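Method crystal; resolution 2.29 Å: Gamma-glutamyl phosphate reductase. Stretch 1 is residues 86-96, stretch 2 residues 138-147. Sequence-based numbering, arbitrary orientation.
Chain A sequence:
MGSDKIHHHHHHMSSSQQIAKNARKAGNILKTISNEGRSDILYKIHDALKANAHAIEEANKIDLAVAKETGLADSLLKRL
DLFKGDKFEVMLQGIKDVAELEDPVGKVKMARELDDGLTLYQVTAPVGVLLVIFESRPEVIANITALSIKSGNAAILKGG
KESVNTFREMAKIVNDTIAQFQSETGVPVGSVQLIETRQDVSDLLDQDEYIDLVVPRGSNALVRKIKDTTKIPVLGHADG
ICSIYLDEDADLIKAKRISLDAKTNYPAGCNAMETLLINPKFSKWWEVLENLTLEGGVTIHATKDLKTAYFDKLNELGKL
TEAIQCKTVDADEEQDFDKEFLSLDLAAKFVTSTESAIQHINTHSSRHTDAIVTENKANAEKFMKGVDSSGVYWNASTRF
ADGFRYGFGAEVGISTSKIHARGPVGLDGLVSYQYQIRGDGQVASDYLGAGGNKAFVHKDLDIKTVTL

Stretch 1 (86-96) DKFEVMLQGIK
Stretch 2 138-147: PEVIANITAL

Two helices of one chain lie side by side and run in nearly the same direction. The helices of stretch 1 and stretch 2 have axes that approach to 9.1 Å, with an angle of 6° between their N-to-C directions. Both continue later in the chain. Two close CA pairs set the register. Met-91 CA is 6.3 Å from Glu-139 CA, and Ile-95 CA is 5.7 Å from Ala-146 CA. The contact buries 298 Å², both sides summed. No hydrogen bond crosses it; it is held by packing.

On stretch 1, Asp-86 precedes the helix at the N-cap position, but its side chain makes no capping bond. From Lys-87 on, phi and psi stay near -60° and -45°. Backbone bonds run from i to i-4, beginning with Val-90 N to Asp-86 O at 3.1 Å. The bond from Ile-95 N to Met-91 O, 3.4 Å, is weak. Lys-87, Met-91 and Ile-95 recur every four residues and supply the side chains that meet stretch 2.

Stretch 2 opens with Pro-138, phi -60° and psi -22°, its ring C-gamma exo. It makes no close contact with stretch 1. From Glu-139 to Leu-147 phi lies between -48° and -72° and psi between -35° and -53°. Bonds from i to i-4 include Asn-143 N to Glu-139 O at 3.2 Å and Ala-146 N to Ala-142 O at 3.0 Å.

Glu-139 points sideways from CA to CB. Its chi1 is -40° (m), chi2 is 92° and chi3 is -73°. Its OE2 lies 4.1 Å from Lys-87 CD, so the carboxylate approaches the aliphatic part of the lysine. Lys-87 NZ is hydrogen-bonded elsewhere in the structure. Lys-87 has chi1 -97°, chi2 -144°, chi3 -147° and chi4 65°. The Glu-139 backbone also takes part: its O is 4.1 Å from Met-91 CG.

Val-140 points away from stretch 1. Ile-141 points sideways and stays out of contact.

Ala-142 is the centre of the packing. Its CB points toward stretch 1 and sits 3.6 Å from Met-91 CG and 3.9 Å from Ile-95 CD1. The short methyl suits this place, because two larger side chains close on it. Met-91 is selenomethionine, buried, with chi angles t, t and p (-176°, -151°, 80°). Its CB points toward stretch 2.

Asn-143 points sideways. Nearby on stretch 1 is Gly-94, which has no side chain.

Ile-144 is out of reach. Thr-145, chi1 m, is also out of reach; its OG1 donates to Ile-141 O at 2.9 Å, which satisfies the buried hydroxyl within its own helix.

Ala-146 again turns a methyl toward stretch 1. Its CB is 4.2 Å from Ile-95 CA and 4.3 Å from Ile-95 CG2. The small methyl fits between the backbones. Ile-95 is m then t (-56°, 173°). Its CA-to-CB bond points sideways, but its end comes nearer, and the branched chain reaches both alanines: CD1 meets Ala-142 and CG2 meets Ala-146. Leu-147 ends the stretch, buried but out of reach.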

ATOM      1  N   ASP A  86      31.701 -25.824  -9.884  1.00 62.41           N
ATOM      2  CA  ASP A  86      30.950 -25.607 -11.113  1.00 63.55           C
ATOM      3  C   ASP A  86      29.793 -24.627 -10.931  1.00 61.75           C
ATOM      4  O   ASP A  86      28.791 -24.724 -11.640  1.00 61.96           O
ATOM      5  CB  ASP A  86      30.407 -26.939 -11.623  1.00 64.58           C
ATOM      6  CG  ASP A  86      29.730 -27.741 -10.530  1.00 72.02           C
ATOM      7  OD1 ASP A  86      28.603 -27.371 -10.104  1.00 77.12           O
ATOM      8  OD2 ASP A  86      30.343 -28.741 -10.089  1.00 81.56           O
ATOM      9  N   LYS A  87      29.933 -23.696  -9.984  1.00 60.20           N
ATOM     10  CA  LYS A  87      28.927 -22.663  -9.726  1.00 59.31           C
ATOM     11  C   LYS A  87      28.495 -21.873 -10.971  1.00 56.89           C
ATOM     12  O   LYS A  87      27.303 -21.683 -11.201  1.00 57.27           O
ATOM     13  CB  LYS A  87      29.430 -21.681  -8.672  1.00 60.72           C
ATOM     14  CG  LYS A  87      28.956 -21.943  -7.258  1.00 68.59           C
ATOM     15  CD  LYS A  87      28.708 -20.610  -6.543  1.00 78.48           C
ATOM     16  CE  LYS A  87      29.021 -20.685  -5.051  1.00 82.66           C
ATOM     17  NZ  LYS A  87      30.476 -20.926  -4.803  1.00 85.05           N
ATOM     18  N   PHE A  88      29.464 -21.410 -11.759  1.00 54.69           N
ATOM     19  CA  PHE A  88      29.191 -20.613 -12.952  1.00 53.16           C
ATOM     20  C   PHE A  88      28.487 -21.415 -14.042  1.00 53.06           C
ATOM     21  O   PHE A  88      27.604 -20.903 -14.735  1.00 55.01           O
ATOM     22  CB  PHE A  88      30.484 -20.001 -13.488  1.00 51.35           C
ATOM     23  CG  PHE A  88      30.278 -18.986 -14.586  1.00 53.29           C
ATOM     24  CD1 PHE A  88      29.793 -17.707 -14.298  1.00 43.20           C
ATOM     25  CD2 PHE A  88      30.598 -19.299 -15.910  1.00 53.16           C
ATOM     26  CE1 PHE A  88      29.627 -16.758 -15.318  1.00 47.91           C
ATOM     27  CE2 PHE A  88      30.426 -18.359 -16.941  1.00 48.26           C
ATOM     28  CZ  PHE A  88      29.945 -17.091 -16.647  1.00 46.15           C
ATOM     29  N   GLU A  89      28.874 -22.675 -14.181  1.00 52.24           N
ATOM     30  CA  GLU A  89      28.332 -23.550 -15.208  1.00 52.34           C
ATOM     31  C   GLU A  89      26.882 -23.957 -14.918  1.00 51.90           C
ATOM     32  O   GLU A  89      26.078 -24.118 -15.833  1.00 52.18           O
ATOM     33  CB  GLU A  89      29.257 -24.766 -15.389  1.00 54.42           C
ATOM     34  CG  GLU A  89      30.626 -24.439 -16.067  1.00 55.48           C
ATOM     35  CD  GLU A  89      31.628 -23.654 -15.173  1.00 64.84           C
ATOM     36  OE1 GLU A  89      31.600 -23.810 -13.924  1.00 63.31           O
ATOM     37  OE2 GLU A  89      32.460 -22.883 -15.730  1.00 58.72           O
ATOM     38  N   VAL A  90      26.557 -24.088 -13.634  1.00 52.21           N
ATOM     39  CA  VAL A  90      25.199 -24.352 -13.151  1.00 52.12           C
ATOM     40  C   VAL A  90      24.276 -23.138 -13.365  1.00 53.63           C
ATOM     41  O   VAL A  90      23.145 -23.276 -13.859  1.00 52.86           O
ATOM     42  CB  VAL A  90      25.230 -24.789 -11.635  1.00 53.67           C
ATOM     43  CG1 VAL A  90      23.853 -24.667 -10.954  1.00 51.59           C
ATOM     44  CG2 VAL A  90      25.803 -26.207 -11.486  1.00 48.66           C
HETATM   45  N   MSE A  91      24.769 -21.960 -12.986  1.00 53.95           N
HETATM   46  CA  MSE A  91      24.103 -20.690 -13.247  1.00 55.04           C
HETATM   47  C   MSE A  91      23.749 -20.529 -14.737  1.00 51.87           C
HETATM   48  O   MSE A  91      22.629 -20.174 -15.067  1.00 50.56           O
HETATM   49  CB  MSE A  91      24.999 -19.547 -12.764  1.00 53.74           C
HETATM   50  CG  MSE A  91      24.395 -18.155 -12.880  1.00 57.12           C
HETATM   51 SE   MSE A  91      25.727 -16.692 -13.135  1.00 66.48          SE
HETATM   52  CE  MSE A  91      26.031 -16.964 -15.110  1.00 50.97           C
ATOM     53  N   LEU A  92      24.700 -20.806 -15.636  1.00 51.91           N
ATOM     54  CA  LEU A  92      24.445 -20.708 -17.083  1.00 50.07           C
ATOM     55  C   LEU A  92      23.385 -21.692 -17.534  1.00 50.43           C
ATOM     56  O   LEU A  92      22.512 -21.357 -18.330  1.00 48.50           O
ATOM     57  CB  LEU A  92      25.726 -20.941 -17.888  1.00 50.16           C
ATOM     58  CG  LEU A  92      26.824 -19.881 -17.852  1.00 49.52           C
ATOM     59  CD1 LEU A  92      28.006 -20.387 -18.642  1.00 49.72           C
ATOM     60  CD2 LEU A  92      26.338 -18.540 -18.403  1.00 46.80           C
ATOM     61  N   GLN A  93      23.497 -22.915 -17.023  1.00 52.44           N
ATOM     62  CA  GLN A  93      22.520 -23.980 -17.228  1.00 53.96           C
ATOM     63  C   GLN A  93      21.107 -23.594 -16.766  1.00 53.86           C
ATOM     64  O   GLN A  93      20.115 -23.895 -17.438  1.00 55.14           O
ATOM     65  CB  GLN A  93      23.002 -25.241 -16.489  1.00 56.02           C
ATOM     66  CG  GLN A  93      22.172 -26.496 -16.739  1.00 58.49           C
ATOM     67  CD  GLN A  93      21.980 -26.766 -18.215  1.00 60.83           C
ATOM     68  OE1 GLN A  93      22.940 -26.806 -18.975  1.00 61.87           O
ATOM     69  NE2 GLN A  93      20.733 -26.941 -18.630  1.00 66.24           N
ATOM     70  N   GLY A  94      21.017 -22.927 -15.617  1.00 53.27           N
ATOM     71  CA  GLY A  94      19.737 -22.430 -15.104  1.00 50.30           C
ATOM     72  C   GLY A  94      19.026 -21.446 -16.023  1.00 50.76           C
ATOM     73  O   GLY A  94      17.796 -21.371 -16.026  1.00 51.38           O
ATOM     74  N   ILE A  95      19.787 -20.674 -16.795  1.00 50.31           N
ATOM     75  CA  ILE A  95      19.196 -19.729 -17.741  1.00 48.84           C
ATOM     76  C   ILE A  95      18.485 -20.523 -18.838  1.00 52.03           C
ATOM     77  O   ILE A  95      17.348 -20.209 -19.202  1.00 51.76           O
ATOM     78  CB  ILE A  95      20.256 -18.740 -18.311  1.00 48.10           C
ATOM     79  CG1 ILE A  95      20.969 -18.012 -17.167  1.00 47.30           C
ATOM     80  CG2 ILE A  95      19.614 -17.722 -19.265  1.00 46.49           C
ATOM     81  CD1 ILE A  95      22.140 -17.140 -17.581  1.00 45.34           C
ATOM     82  N   LYS A  96      19.155 -21.571 -19.333  1.00 55.31           N
ATOM     83  CA  LYS A  96      18.610 -22.474 -20.360  1.00 56.18           C
ATOM     84  C   LYS A  96      17.391 -23.227 -19.854  1.00 54.84           C
ATOM     85  O   LYS A  96      16.375 -23.290 -20.551  1.00 54.49           O
ATOM     86  CB  LYS A  96      19.673 -23.467 -20.856  1.00 55.95           C
ATOM     87  CG  LYS A  96      20.655 -22.869 -21.858  1.00 62.58           C
ATOM     88  CD  LYS A  96      21.581 -23.936 -22.460  1.00 58.11           C
ATOM     89  N   PRO A 138      26.259 -13.250  -6.490  1.00 73.15           N
ATOM     90  CA  PRO A 138      26.165 -12.787  -7.883  1.00 72.08           C
ATOM     91  C   PRO A 138      25.346 -13.684  -8.837  1.00 70.46           C
ATOM     92  O   PRO A 138      24.904 -13.206  -9.879  1.00 68.30           O
ATOM     93  CB  PRO A 138      27.639 -12.723  -8.336  1.00 71.91           C
ATOM     94  CG  PRO A 138      28.444 -12.703  -7.074  1.00 70.29           C
ATOM     95  CD  PRO A 138      27.662 -13.497  -6.090  1.00 72.25           C
ATOM     96  N   GLU A 139      25.177 -14.964  -8.492  1.00 69.89           N
ATOM     97  CA  GLU A 139      24.312 -15.886  -9.247  1.00 70.62           C
ATOM     98  C   GLU A 139      22.887 -15.336  -9.432  1.00 68.10           C
ATOM     99  O   GLU A 139      22.260 -15.571 -10.465  1.00 66.82           O
ATOM    100  CB  GLU A 139      24.196 -17.260  -8.566  1.00 70.34           C
ATOM    101  CG  GLU A 139      25.457 -17.826  -7.947  1.00 83.64           C
ATOM    102  CD  GLU A 139      25.600 -17.464  -6.472  1.00 95.60           C
ATOM    103  OE1 GLU A 139      25.904 -16.289  -6.183  1.00 96.38           O
ATOM    104  OE2 GLU A 139      25.428 -18.354  -5.605  1.00100.20           O
ATOM    105  N   VAL A 140      22.396 -14.625  -8.412  1.00 66.61           N
ATOM    106  CA  VAL A 140      21.073 -13.987  -8.395  1.00 65.93           C
ATOM    107  C   VAL A 140      20.784 -13.186  -9.666  1.00 65.57           C
ATOM    108  O   VAL A 140      19.703 -13.320 -10.253  1.00 64.07           O
ATOM    109  CB  VAL A 140      20.895 -13.074  -7.135  1.00 66.05           C
ATOM    110  CG1 VAL A 140      19.688 -12.151  -7.271  1.00 64.66           C
ATOM    111  CG2 VAL A 140      20.761 -13.913  -5.880  1.00 64.62           C
ATOM    112  N   ILE A 141      21.752 -12.371 -10.091  1.00 63.54           N
ATOM    113  CA  ILE A 141      21.622 -11.569 -11.310  1.00 61.57           C
ATOM    114  C   ILE A 141      21.119 -12.414 -12.489  1.00 60.91           C
ATOM    115  O   ILE A 141      20.165 -12.031 -13.164  1.00 61.23           O
ATOM    116  CB  ILE A 141      22.940 -10.827 -11.667  1.00 61.32           C
ATOM    117  CG1 ILE A 141      23.253  -9.766 -10.604  1.00 58.21           C
ATOM    118  CG2 ILE A 141      22.850 -10.206 -13.055  1.00 57.20           C
ATOM    119  CD1 ILE A 141      24.699  -9.362 -10.516  1.00 63.63           C
ATOM    120  N   ALA A 142      21.736 -13.572 -12.709  1.00 58.21           N
ATOM    121  CA  ALA A 142      21.323 -14.450 -13.802  1.00 54.72           C
ATOM    122  C   ALA A 142      19.968 -15.139 -13.566  1.00 53.58           C
ATOM    123  O   ALA A 142      19.155 -15.199 -14.470  1.00 52.00           O
ATOM    124  CB  ALA A 142      22.400 -15.467 -14.099  1.00 50.80           C
ATOM    125  N   ASN A 143      19.741 -15.665 -12.364  1.00 54.45           N
ATOM    126  CA  ASN A 143      18.514 -16.406 -12.044  1.00 57.68           C
ATOM    127  C   ASN A 143      17.274 -15.512 -12.159  1.00 58.07           C
ATOM    128  O   ASN A 143      16.268 -15.879 -12.779  1.00 59.48           O
ATOM    129  CB  ASN A 143      18.621 -17.020 -10.635  1.00 57.59           C
ATOM    130  CG  ASN A 143      17.337 -17.742 -10.197  1.00 67.39           C
ATOM    131  OD1 ASN A 143      16.705 -17.371  -9.191  1.00 70.09           O
ATOM    132  ND2 ASN A 143      16.952 -18.781 -10.948  1.00 61.80           N
ATOM    133  N   ILE A 144      17.370 -14.324 -11.573  1.00 58.57           N
ATOM    134  CA  ILE A 144      16.285 -13.363 -11.551  1.00 57.99           C
ATOM    135  C   ILE A 144      16.045 -12.713 -12.901  1.00 56.63           C
ATOM    136  O   ILE A 144      14.909 -12.543 -13.307  1.00 59.43           O
ATOM    137  CB  ILE A 144      16.511 -12.316 -10.447  1.00 59.43           C
ATOM    138  CG1 ILE A 144      16.101 -12.896  -9.086  1.00 58.27           C
ATOM    139  CG2 ILE A 144      15.744 -11.012 -10.732  1.00 65.51           C
ATOM    140  CD1 ILE A 144      14.651 -13.286  -8.993  1.00 53.38           C
ATOM    141  N   THR A 145      17.099 -12.340 -13.599  1.00 56.20           N
ATOM    142  CA  THR A 145      16.945 -11.854 -14.962  1.00 54.96           C
ATOM    143  C   THR A 145      16.184 -12.899 -15.785  1.00 52.78           C
ATOM    144  O   THR A 145      15.234 -12.569 -16.473  1.00 55.95           O
ATOM    145  CB  THR A 145      18.339 -11.509 -15.602  1.00 56.18           C
ATOM    146  OG1 THR A 145      18.853 -10.303 -15.020  1.00 58.65           O
ATOM    147  CG2 THR A 145      18.254 -11.335 -17.114  1.00 54.45           C
ATOM    148  N   ALA A 146      16.600 -14.162 -15.712  1.00 51.32           N
ATOM    149  CA  ALA A 146      15.936 -15.229 -16.465  1.00 48.58           C
ATOM    150  C   ALA A 146      14.456 -15.393 -16.065  1.00 48.58           C
ATOM    151  O   ALA A 146      13.576 -15.315 -16.915  1.00 50.81           O
ATOM    152  CB  ALA A 146      16.728 -16.570 -16.355  1.00 45.80           C
ATOM    153  N   LEU A 147      14.185 -15.561 -14.771  1.00 48.36           N
ATOM    154  CA  LEU A 147      12.820 -15.739 -14.281  1.00 49.14           C
ATOM    155  C   LEU A 147      11.889 -14.583 -14.560  1.00 50.13           C
ATOM    156  O   LEU A 147      10.695 -14.811 -14.780  1.00 52.14           O
ATOM    157  CB  LEU A 147      12.803 -16.025 -12.778  1.00 50.60           C
ATOM    158  CG  LEU A 147      13.329 -17.379 -12.318  1.00 49.96           C
ATOM    159  CD1 LEU A 147      13.493 -17.355 -10.818  1.00 52.70           C
ATOM    160  CD2 LEU A 147      12.413 -18.507 -12.769  1.00 50.03           C
TER